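Local structure of Mab-21 domain-containing protein (Tribolium castaneum, 7LT2) at residues K263-L268 / E303-T308; D61-G66 / V250-K255; N147-V152 / C157-E162; E29-T34 / F166-W171. The protein senses double-stranded RNA and catalyses the formation of 2',3'-cGAMP from ATP and GTP in innate immunity. All coordinates share one frame; numbering follows the deposited sequence.

Interaction 1 of 4, residues K263-L268 / E303-T308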
# COMPACT_ATOMS: atom_id res chain seq x y z
N LYS A 263 -7.36 0.31 13.17
CA LYS A 263 -8.31 1.21 12.52
C LYS A 263 -8.93 2.19 13.51
O LYS A 263 -9.17 3.35 13.15
CB LYS A 263 -9.38 0.39 11.79
CG LYS A 263 -8.84 -0.27 10.51
CD LYS A 263 -9.90 -1.07 9.78
CE LYS A 263 -10.05 -2.46 10.38
NZ LYS A 263 -10.94 -3.33 9.56
N LEU A 264 -9.16 1.76 14.75
CA LEU A 264 -9.63 2.68 15.78
C LEU A 264 -8.62 3.80 16.01
O LEU A 264 -9.00 4.97 16.12
CB LEU A 264 -9.91 1.94 17.09
CG LEU A 264 -11.09 0.96 17.09
CD1 LEU A 264 -10.99 0.01 18.27
CD2 LEU A 264 -12.40 1.72 17.13
N ILE A 265 -7.33 3.46 16.07
CA ILE A 265 -6.31 4.48 16.24
C ILE A 265 -6.20 5.35 14.99
O ILE A 265 -6.06 6.58 15.09
CB ILE A 265 -4.96 3.83 16.61
CG1 ILE A 265 -5.06 3.20 18.01
CG2 ILE A 265 -3.83 4.86 16.55
CD1 ILE A 265 -3.81 2.46 18.44
N LYS A 266 -6.29 4.75 13.80
CA LYS A 266 -6.27 5.56 12.58
C LYS A 266 -7.46 6.50 12.51
O LYS A 266 -7.34 7.63 12.03
CB LYS A 266 -6.22 4.66 11.34
CG LYS A 266 -4.88 3.99 11.09
CD LYS A 266 -4.93 3.02 9.91
CE LYS A 266 -5.22 3.74 8.61
NZ LYS A 266 -5.05 2.85 7.40
N LYS A 267 -8.63 6.06 13.00
CA LYS A 267 -9.79 6.94 13.04
C LYS A 267 -9.54 8.12 13.96
O LYS A 267 -9.87 9.26 13.63
CB LYS A 267 -11.02 6.15 13.48
CG LYS A 267 -12.34 6.95 13.48
CD LYS A 267 -12.79 7.26 12.06
CE LYS A 267 -14.23 7.77 12.01
NZ LYS A 267 -14.38 9.03 12.77
N LEU A 268 -8.94 7.85 15.13
CA LEU A 268 -8.55 8.92 16.04
C LEU A 268 -7.55 9.87 15.38
O LEU A 268 -7.65 11.09 15.54
CB LEU A 268 -7.96 8.32 17.31
CG LEU A 268 -7.53 9.27 18.43
CD1 LEU A 268 -8.73 10.07 18.94
CD2 LEU A 268 -6.87 8.49 19.57
N GLU A 303 -8.80 -3.73 25.82
CA GLU A 303 -7.45 -3.78 26.37
C GLU A 303 -6.39 -3.64 25.28
O GLU A 303 -5.39 -2.94 25.47
CB GLU A 303 -7.22 -5.07 27.16
CG GLU A 303 -5.85 -5.12 27.81
CD GLU A 303 -5.66 -6.29 28.76
OE1 GLU A 303 -6.61 -7.08 28.95
OE2 GLU A 303 -4.55 -6.40 29.32
N VAL A 304 -6.59 -4.29 24.14
CA VAL A 304 -5.63 -4.15 23.04
C VAL A 304 -5.60 -2.70 22.55
O VAL A 304 -4.52 -2.12 22.34
CB VAL A 304 -5.96 -5.13 21.90
CG1 VAL A 304 -5.02 -4.91 20.71
CG2 VAL A 304 -5.87 -6.57 22.39
N PHE A 305 -6.78 -2.10 22.38
CA PHE A 305 -6.84 -0.71 21.93
C PHE A 305 -6.15 0.23 22.92
O PHE A 305 -5.33 1.06 22.52
CB PHE A 305 -8.30 -0.29 21.72
CG PHE A 305 -8.50 1.19 21.51
CD1 PHE A 305 -8.11 1.79 20.32
CD2 PHE A 305 -9.09 1.97 22.49
CE1 PHE A 305 -8.29 3.15 20.12
CE2 PHE A 305 -9.28 3.33 22.29
CZ PHE A 305 -8.88 3.92 21.11
N MET A 306 -6.49 0.12 24.21
CA MET A 306 -5.91 1.01 25.20
C MET A 306 -4.40 0.82 25.31
O MET A 306 -3.65 1.80 25.45
CB MET A 306 -6.57 0.79 26.56
CG MET A 306 -8.00 1.29 26.64
SD MET A 306 -8.14 3.06 26.32
CE MET A 306 -7.04 3.70 27.58
N THR A 307 -3.94 -0.42 25.27
CA THR A 307 -2.51 -0.66 25.44
C THR A 307 -1.72 -0.18 24.23
O THR A 307 -0.67 0.46 24.39
CB THR A 307 -2.25 -2.14 25.70
OG1 THR A 307 -2.82 -2.50 26.97
CG2 THR A 307 -0.75 -2.42 25.72
N THR A 308 -2.20 -0.47 23.02
CA THR A 308 -1.47 -0.02 21.83
C THR A 308 -1.57 1.49 21.66
O THR A 308 -0.63 2.11 21.17
CB THR A 308 -1.97 -0.73 20.56
OG1 THR A 308 -3.38 -0.54 20.38
CG2 THR A 308 -1.67 -2.23 20.64
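Phe305 reaches across from helix 301-318 to Leu264 and Ile265 on helix 258-272, and its ring supplies most of the apolar part of the contact. Phe305 CE1 lies 3.6 Å from Leu264 CB and 3.9 Å from Ile265 CG1, both approaching the ring obliquely. With CG anti to the backbone N (chi1 169°), the ring swings out from its own helix toward the two residues. The Leu264 side chain crosses it at about a right angle, and Leu264 CD1 adds a looser touch on CD1 of the ring. A second contact is van der Waals only: the Ile265 CD1 methyl rests 3.6 Å from the hydroxyl oxygen Thr308 OG1.

No hydrogen bond links the two segments; the polar group at the interface is satisfied within its own helix. Thr308 OG1 donates to Val304 O at 2.8 Å, and Thr308 N binds the same carbonyl from the opposite face of its plane. Two bonds thus hold this oxygen, and the hydroxyl can lie against the Ile265 methyl without losing its bond.

The helix axes stay 10.5 Å apart, a wide spacing bridged by the aromatic ring, and cross at -51°. Phe285 of helix 278-291 touches both Ile265 and Thr308, while Ile354 of helix 337-354 lies against Phe305. On helix 258-272, Lys266 belongs to the ATP site by similarity. The arrangement is a buried helix-helix crossing in the all-helical core of the Mab-21 HhH/H2TH-like domain.

Interaction 2 of 4, residues D61-G66 / V250-K255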
# COMPACT_ATOMS: atom_id res chain seq x y z
N ASP A 61 -4.72 -4.54 2.95
CA ASP A 61 -4.25 -4.95 4.27
C ASP A 61 -5.38 -5.14 5.27
O ASP A 61 -5.12 -5.63 6.37
CB ASP A 61 -3.28 -3.91 4.85
CG ASP A 61 -1.89 -4.00 4.26
OD1 ASP A 61 -1.52 -5.08 3.74
OD2 ASP A 61 -1.17 -2.98 4.32
N GLY A 62 -6.60 -4.76 4.92
CA GLY A 62 -7.67 -4.81 5.90
C GLY A 62 -7.59 -3.72 6.94
O GLY A 62 -8.10 -3.88 8.05
N LEU A 63 -6.95 -2.59 6.60
CA LEU A 63 -6.71 -1.50 7.54
C LEU A 63 -7.32 -0.18 7.09
O LEU A 63 -7.01 0.86 7.68
CB LEU A 63 -5.20 -1.32 7.75
CG LEU A 63 -4.42 -2.49 8.36
CD1 LEU A 63 -2.93 -2.17 8.38
CD2 LEU A 63 -4.93 -2.82 9.76
N LYS A 64 -8.18 -0.19 6.08
CA LYS A 64 -8.78 1.05 5.59
C LYS A 64 -9.90 1.51 6.51
O LYS A 64 -10.78 0.72 6.87
CB LYS A 64 -9.32 0.85 4.17
CG LYS A 64 -10.03 2.08 3.59
CD LYS A 64 -9.10 3.28 3.48
CE LYS A 64 -9.84 4.52 3.01
NZ LYS A 64 -9.01 5.75 3.14
N VAL A 65 -9.85 2.78 6.90
CA VAL A 65 -10.91 3.42 7.68
C VAL A 65 -11.91 4.05 6.72
O VAL A 65 -11.54 4.92 5.92
CB VAL A 65 -10.33 4.47 8.64
CG1 VAL A 65 -11.44 5.21 9.37
CG2 VAL A 65 -9.37 3.82 9.63
N GLY A 66 -13.17 3.64 6.81
CA GLY A 66 -14.20 4.24 5.99
C GLY A 66 -14.27 3.64 4.59
O GLY A 66 -13.77 2.54 4.33
N VAL A 250 1.53 -10.60 6.11
CA VAL A 250 1.49 -11.84 6.88
C VAL A 250 1.67 -11.55 8.36
O VAL A 250 0.99 -12.15 9.21
CB VAL A 250 2.55 -12.84 6.36
CG1 VAL A 250 2.51 -14.14 7.16
CG2 VAL A 250 2.34 -13.11 4.89
N LEU A 251 2.56 -10.62 8.70
CA LEU A 251 2.80 -10.27 10.10
C LEU A 251 1.53 -9.78 10.80
O LEU A 251 1.31 -10.08 11.98
CB LEU A 251 3.90 -9.20 10.20
CG LEU A 251 5.36 -9.65 10.04
CD1 LEU A 251 6.27 -8.43 9.98
CD2 LEU A 251 5.76 -10.57 11.20
N ILE A 252 0.68 -9.02 10.09
CA ILE A 252 -0.52 -8.47 10.71
C ILE A 252 -1.72 -9.41 10.64
O ILE A 252 -2.76 -9.10 11.24
CB ILE A 252 -0.92 -7.11 10.09
CG1 ILE A 252 -1.27 -7.27 8.61
CG2 ILE A 252 0.17 -6.06 10.32
CD1 ILE A 252 -1.73 -5.98 7.95
N ASP A 253 -1.60 -10.54 9.96
CA ASP A 253 -2.71 -11.46 9.76
C ASP A 253 -2.84 -12.40 10.95
O ASP A 253 -1.90 -12.59 11.73
CB ASP A 253 -2.49 -12.28 8.48
CG ASP A 253 -3.79 -12.80 7.86
OD1 ASP A 253 -4.89 -12.51 8.38
OD2 ASP A 253 -3.70 -13.51 6.84
N ASN A 254 -4.03 -12.98 11.09
CA ASN A 254 -4.32 -13.97 12.14
C ASN A 254 -3.98 -13.43 13.53
O ASN A 254 -3.36 -14.10 14.35
CB ASN A 254 -3.59 -15.29 11.85
CG ASN A 254 -3.94 -16.38 12.85
OD1 ASN A 254 -5.07 -16.45 13.34
ND2 ASN A 254 -2.97 -17.23 13.17
N LYS A 255 -4.40 -12.19 13.79
CA LYS A 255 -4.13 -11.56 15.08
C LYS A 255 -5.37 -10.88 15.65
O LYS A 255 -5.26 -9.88 16.37
CB LYS A 255 -2.96 -10.58 14.97
CG LYS A 255 -1.62 -11.30 14.92
CD LYS A 255 -0.43 -10.36 14.94
CE LYS A 255 0.87 -11.13 15.17
NZ LYS A 255 1.22 -12.04 14.05
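Ile252 projects its CD1 methyl against Asp61 and Leu63, and this one carbon makes the close-packed part of the contact, small in area. Ile252 CD1 sits 3.8 Å from Asp61 O and 4.0 Å from Asp61 CB. The same Ile252 CD1 meets Leu63 CD1 tip to tip at 4.0 Å. The Ile252 CG1 branch stands between the backbone N and the carbonyl carbon (chi1 62°) and is extended beyond, which carries CD1 forward to the loop. All of this is van der Waals contact, with no hydrogen bond across it.

The carboxylate of Asp61 is held from two directions: OD1 forms a salt bridge with Arg249 and OD2 another with Lys282, a residue of the ATP site by similarity. Such pairing would probably keep the group ionised and fix its rotation. Toward solvent the partner segment is held by local bonds instead. Asn254 N meets Asp253 OD1 from above the carboxylate plane at 2.9 Å, and Lys255 NZ folds back to Leu251 O at 2.9 Å; Asp253 and Asn254 are exposed.

Gly62 takes a positive phi in a Schellman motif at the end of helix 58-61, turning the chain into the loop that leads to strand 70-77. Leu63 leans on Val262 of helix 258-272, and Ile252 on Ile289 of helix 278-291, placing the contact where the end of helix 58-61, the loop after it and the C-terminal end of helix 245-251 meet these two helices.

Interaction 3 of 4, residues N147-V152 / C157-E162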
# COMPACT_ATOMS: atom_id res chain seq x y z
N ASN A 147 -5.40 3.22 -25.77
CA ASN A 147 -5.84 3.57 -27.12
C ASN A 147 -6.46 2.39 -27.86
O ASN A 147 -7.23 2.61 -28.80
CB ASN A 147 -4.68 4.11 -27.95
CG ASN A 147 -4.23 5.49 -27.51
OD1 ASN A 147 -4.99 6.24 -26.90
ND2 ASN A 147 -2.99 5.83 -27.83
N THR A 148 -6.14 1.15 -27.47
CA THR A 148 -6.67 -0.02 -28.15
C THR A 148 -8.00 -0.50 -27.59
O THR A 148 -8.60 -1.42 -28.16
CB THR A 148 -5.66 -1.18 -28.10
OG1 THR A 148 -5.57 -1.67 -26.75
CG2 THR A 148 -4.29 -0.72 -28.57
N LEU A 149 -8.48 0.09 -26.51
CA LEU A 149 -9.72 -0.34 -25.88
C LEU A 149 -10.89 0.43 -26.47
O LEU A 149 -10.74 1.53 -26.99
CB LEU A 149 -9.65 -0.11 -24.37
CG LEU A 149 -8.51 -0.82 -23.64
CD1 LEU A 149 -8.56 -0.51 -22.14
CD2 LEU A 149 -8.55 -2.32 -23.88
N PRO A 150 -12.10 -0.15 -26.41
CA PRO A 150 -13.29 0.59 -26.85
C PRO A 150 -13.53 1.79 -25.94
O PRO A 150 -13.49 1.66 -24.71
CB PRO A 150 -14.42 -0.44 -26.73
CG PRO A 150 -13.76 -1.76 -26.58
CD PRO A 150 -12.43 -1.50 -25.94
N TRP A 151 -13.76 2.94 -26.54
CA TRP A 151 -14.09 4.15 -25.79
C TRP A 151 -15.56 4.48 -25.96
O TRP A 151 -16.10 4.40 -27.07
CB TRP A 151 -13.24 5.34 -26.23
CG TRP A 151 -11.77 5.24 -25.90
CD1 TRP A 151 -11.12 4.17 -25.38
CD2 TRP A 151 -10.79 6.27 -26.08
NE1 TRP A 151 -9.78 4.46 -25.23
CE2 TRP A 151 -9.55 5.75 -25.65
CE3 TRP A 151 -10.83 7.58 -26.57
CZ2 TRP A 151 -8.37 6.49 -25.69
CZ3 TRP A 151 -9.66 8.32 -26.61
CH2 TRP A 151 -8.44 7.77 -26.17
N VAL A 152 -16.20 4.85 -24.86
CA VAL A 152 -17.54 5.42 -24.88
C VAL A 152 -17.46 6.82 -24.30
O VAL A 152 -16.47 7.19 -23.67
CB VAL A 152 -18.56 4.56 -24.09
CG1 VAL A 152 -18.62 3.15 -24.67
CG2 VAL A 152 -18.19 4.52 -22.62
N CYS A 157 -12.92 4.25 -21.31
CA CYS A 157 -12.77 2.88 -21.80
C CYS A 157 -13.90 2.01 -21.29
O CYS A 157 -14.35 2.17 -20.15
CB CYS A 157 -11.44 2.28 -21.36
SG CYS A 157 -10.01 3.22 -21.82
N GLU A 158 -14.34 1.07 -22.11
CA GLU A 158 -15.37 0.11 -21.72
C GLU A 158 -14.79 -1.29 -21.77
O GLU A 158 -14.32 -1.74 -22.82
CB GLU A 158 -16.60 0.22 -22.61
CG GLU A 158 -17.76 -0.66 -22.15
CD GLU A 158 -19.07 -0.29 -22.81
OE1 GLU A 158 -19.77 0.62 -22.28
OE2 GLU A 158 -19.40 -0.89 -23.85
N LEU A 159 -14.81 -1.98 -20.63
CA LEU A 159 -14.35 -3.36 -20.51
C LEU A 159 -15.46 -4.22 -19.93
O LEU A 159 -16.25 -3.77 -19.09
CB LEU A 159 -13.10 -3.47 -19.62
CG LEU A 159 -11.81 -2.77 -20.04
CD1 LEU A 159 -10.68 -3.17 -19.11
CD2 LEU A 159 -11.46 -3.09 -21.48
N THR A 160 -15.50 -5.48 -20.36
CA THR A 160 -16.47 -6.43 -19.86
C THR A 160 -15.75 -7.62 -19.24
O THR A 160 -14.62 -7.94 -19.60
CB THR A 160 -17.41 -6.91 -20.97
OG1 THR A 160 -16.64 -7.60 -21.97
CG2 THR A 160 -18.11 -5.74 -21.62
N ASN A 161 -16.43 -8.27 -18.30
CA ASN A 161 -15.94 -9.51 -17.71
C ASN A 161 -17.14 -10.26 -17.13
O ASN A 161 -18.29 -9.92 -17.43
CB ASN A 161 -14.86 -9.24 -16.66
CG ASN A 161 -15.31 -8.27 -15.59
OD1 ASN A 161 -16.29 -8.51 -14.88
ND2 ASN A 161 -14.58 -7.16 -15.45
N GLU A 162 -16.87 -11.27 -16.31
CA GLU A 162 -17.96 -12.11 -15.80
C GLU A 162 -18.87 -11.37 -14.84
O GLU A 162 -19.97 -11.85 -14.56
CB GLU A 162 -17.41 -13.37 -15.13
CG GLU A 162 -16.62 -13.12 -13.85
CD GLU A 162 -15.13 -12.98 -14.09
OE1 GLU A 162 -14.72 -12.12 -14.91
OE2 GLU A 162 -14.35 -13.75 -13.48
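Cys157 brings its sulfur to the indole of Trp151, a sulfur-aromatic contact between facing residues of two antiparallel strands. Cys157 SG lies 3.6 Å from Trp151 NE1 and 4.3 Å from the centroid of the five-membered ring, on a line 50° off the ring normal. The indole N-H is given to Leu146 O, and the sulfur meets the ring obliquely. Trp151 CG is anti to the carbonyl carbon (chi1 -68°), and the ring places its pyrrole side, CD1 and NE1, next to the sulfur. That ring also meets Trp170 of strand 164-171, on the other side of strand 156-161.

The backbones form a short beta hairpin, strand 151-152 turning back into strand 156-161 at an end of the nucleotidyltransferase sheet. Trp151 and Cys157 are a non-hydrogen-bonded pair. Next to it, Glu158 N donates to Pro150 O at 2.8 Å with an N-H...O angle of 155°, and Cys157 CA adds a CA-H...O contact to the same oxygen at 3.2 Å.

Beside Cys157, Leu149 CD2 packs on Leu159 CD2 at 3.8 Å, the two side chains crossing at a slant, and Leu149 CD1 reaches Cys157 SG at 4.0 Å. Phe35 of helix 18-42 touches Leu149. On the other face of the hairpin from Trp151 and Cys157, the extended Glu158 side chain crosses Val152 at about a right angle, with Glu158 OE1 3.7 Å from Val152 CG1; OE1 itself is hydrogen-bonded to His167 NE2 on strand 164-171.

Interaction 4 of 4, residues E29-T34 / F166-W171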
# COMPACT_ATOMS: atom_id res chain seq x y z
N GLU A 29 -10.19 -6.92 -9.50
CA GLU A 29 -9.11 -7.79 -9.96
C GLU A 29 -9.38 -8.33 -11.35
O GLU A 29 -8.43 -8.55 -12.13
CB GLU A 29 -8.90 -8.92 -8.95
CG GLU A 29 -8.34 -8.43 -7.62
CD GLU A 29 -8.46 -9.45 -6.51
OE1 GLU A 29 -8.71 -10.63 -6.82
OE2 GLU A 29 -8.29 -9.07 -5.33
N SER A 30 -10.65 -8.51 -11.71
CA SER A 30 -10.98 -8.99 -13.04
C SER A 30 -10.80 -7.90 -14.09
O SER A 30 -10.26 -8.14 -15.17
CB SER A 30 -12.41 -9.54 -13.06
OG SER A 30 -12.71 -10.14 -14.32
N VAL A 31 -11.25 -6.68 -13.78
CA VAL A 31 -11.01 -5.55 -14.69
C VAL A 31 -9.51 -5.39 -14.96
O VAL A 31 -9.08 -5.22 -16.10
CB VAL A 31 -11.61 -4.26 -14.12
CG1 VAL A 31 -11.07 -3.04 -14.86
CG2 VAL A 31 -13.13 -4.32 -14.20
N LEU A 32 -8.70 -5.45 -13.90
CA LEU A 32 -7.27 -5.23 -14.06
C LEU A 32 -6.58 -6.38 -14.80
O LEU A 32 -5.63 -6.13 -15.55
CB LEU A 32 -6.62 -4.99 -12.69
CG LEU A 32 -7.11 -3.71 -12.00
CD1 LEU A 32 -6.67 -3.70 -10.53
CD2 LEU A 32 -6.60 -2.46 -12.72
N ARG A 33 -7.04 -7.62 -14.62
CA ARG A 33 -6.47 -8.71 -15.42
C ARG A 33 -6.74 -8.49 -16.91
O ARG A 33 -5.86 -8.72 -17.74
CB ARG A 33 -7.02 -10.06 -14.96
CG ARG A 33 -6.24 -10.68 -13.81
CD ARG A 33 -6.62 -12.14 -13.61
NE ARG A 33 -8.00 -12.27 -13.16
CZ ARG A 33 -8.38 -12.24 -11.89
NH1 ARG A 33 -7.50 -12.13 -10.91
NH2 ARG A 33 -9.67 -12.32 -11.60
N THR A 34 -7.95 -8.05 -17.25
CA THR A 34 -8.24 -7.73 -18.64
C THR A 34 -7.30 -6.65 -19.16
O THR A 34 -6.78 -6.75 -20.28
CB THR A 34 -9.69 -7.28 -18.79
OG1 THR A 34 -10.57 -8.30 -18.30
CG2 THR A 34 -10.02 -7.01 -20.26
N PHE A 166 -17.89 -2.37 -17.31
CA PHE A 166 -17.25 -1.39 -16.45
C PHE A 166 -16.63 -0.29 -17.29
O PHE A 166 -16.30 -0.49 -18.47
CB PHE A 166 -16.21 -2.07 -15.55
CG PHE A 166 -16.82 -3.12 -14.68
CD1 PHE A 166 -17.42 -2.76 -13.48
CD2 PHE A 166 -16.88 -4.43 -15.10
CE1 PHE A 166 -18.04 -3.72 -12.70
CE2 PHE A 166 -17.49 -5.39 -14.32
CZ PHE A 166 -18.07 -5.03 -13.12
N HIS A 167 -16.51 0.88 -16.68
CA HIS A 167 -15.96 2.07 -17.32
C HIS A 167 -14.64 2.43 -16.66
O HIS A 167 -14.53 2.42 -15.43
CB HIS A 167 -16.94 3.24 -17.23
CG HIS A 167 -18.10 3.14 -18.16
ND1 HIS A 167 -19.15 4.03 -18.14
CD2 HIS A 167 -18.38 2.25 -19.14
CE1 HIS A 167 -20.03 3.69 -19.07
NE2 HIS A 167 -19.58 2.61 -19.70
N ILE A 168 -13.65 2.75 -17.47
CA ILE A 168 -12.33 3.12 -16.98
C ILE A 168 -12.00 4.51 -17.48
O ILE A 168 -11.96 4.75 -18.70
CB ILE A 168 -11.25 2.11 -17.41
CG1 ILE A 168 -11.48 0.76 -16.73
CG2 ILE A 168 -9.87 2.63 -17.05
CD1 ILE A 168 -10.40 -0.25 -17.04
N ASN A 169 -11.78 5.43 -16.55
CA ASN A 169 -11.24 6.75 -16.83
C ASN A 169 -9.81 6.80 -16.34
O ASN A 169 -9.39 5.98 -15.52
CB ASN A 169 -12.10 7.83 -16.17
CG ASN A 169 -13.51 7.89 -16.75
OD1 ASN A 169 -13.71 8.37 -17.86
ND2 ASN A 169 -14.48 7.39 -16.00
N TRP A 170 -9.02 7.74 -16.86
CA TRP A 170 -7.61 7.74 -16.50
C TRP A 170 -7.06 9.16 -16.48
O TRP A 170 -7.58 10.06 -17.14
CB TRP A 170 -6.77 6.89 -17.45
CG TRP A 170 -6.66 7.50 -18.77
CD1 TRP A 170 -5.73 8.41 -19.19
CD2 TRP A 170 -7.53 7.29 -19.88
NE1 TRP A 170 -5.96 8.77 -20.49
CE2 TRP A 170 -7.07 8.09 -20.94
CE3 TRP A 170 -8.66 6.50 -20.08
CZ2 TRP A 170 -7.69 8.12 -22.18
CZ3 TRP A 170 -9.27 6.52 -21.31
CH2 TRP A 170 -8.79 7.33 -22.35
N TRP A 171 -5.97 9.31 -15.73
CA TRP A 171 -5.27 10.58 -15.56
C TRP A 171 -3.95 10.27 -14.87
O TRP A 171 -3.72 9.16 -14.38
CB TRP A 171 -6.11 11.57 -14.74
CG TRP A 171 -6.54 11.02 -13.40
CD1 TRP A 171 -5.84 11.09 -12.23
CD2 TRP A 171 -7.76 10.33 -13.10
NE1 TRP A 171 -6.55 10.48 -11.22
CE2 TRP A 171 -7.73 10.00 -11.73
CE3 TRP A 171 -8.87 9.95 -13.87
CZ2 TRP A 171 -8.77 9.31 -11.11
CZ3 TRP A 171 -9.90 9.26 -13.24
CH2 TRP A 171 -9.84 8.95 -11.88
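Val31 points from helix 18-42 at Phe166 and Ile168 and carries the helix side of this contact alone. Its CB is directed toward strand 164-171, and there the side chain forks. The Val31 CG1 branch is anti to the backbone N (chi1 166°) and runs to Ile168, meeting the Ile168 CD1 methyl tip to tip at 3.6 Å. The other branch, Val31 CG2, goes to Phe166: it lies 3.9 Å from both CG and CD2 of the Phe166 ring and 4.0 Å from Phe166 CB, so it touches the root of the aromatic side chain and the CG-CD2 bond of the ring. Its approach to the ring is oblique.

One valine therefore spans two residues that point to the same side of the strand, while His167 between them turns its CB away from the helix. All three touching residues are buried, and their contact is wholly apolar, without a hydrogen bond across the segments. Polar links lie at its margin: Ser30 OG bonds to Glu162 OE1, near the turn between strands 156-161 and 164-171.

Around this point Val31 also touches Ile181 of strand 177-183 and Asn161 of strand 156-161. Phe166 rests on Ile189 of strand 188-200, and its ring meets that of His183. Helix 18-42 thus lies across one face of the nucleotidyltransferase sheet, with Val31 set over strand 164-171 and in touch with the strands flanking it.

Overall arrangement
Interactions 3 and 4 share one region of the nucleotidyltransferase sheet: their centres are about 8 Å apart, and neighbouring strands 156-161 and 164-171 join them through backbone bonds. Interaction 3 is nested inside the chain loop closed by interaction 4. Interactions 1 and 2, with centres about 13 Å apart, meet where lysines of helix 258-272 reach carbonyls of the 61-66 loop. Interaction 2 closes before interaction 1 opens, and its segments alternate with those of interaction 4. Centres of interactions 1 and 3 lie about 43 Å apart. Interactions 3 and 4 thus build one end of the sheet under helix 18-42, while 1 and 2 join helical and catalytic parts beside residues that by similarity bind ATP.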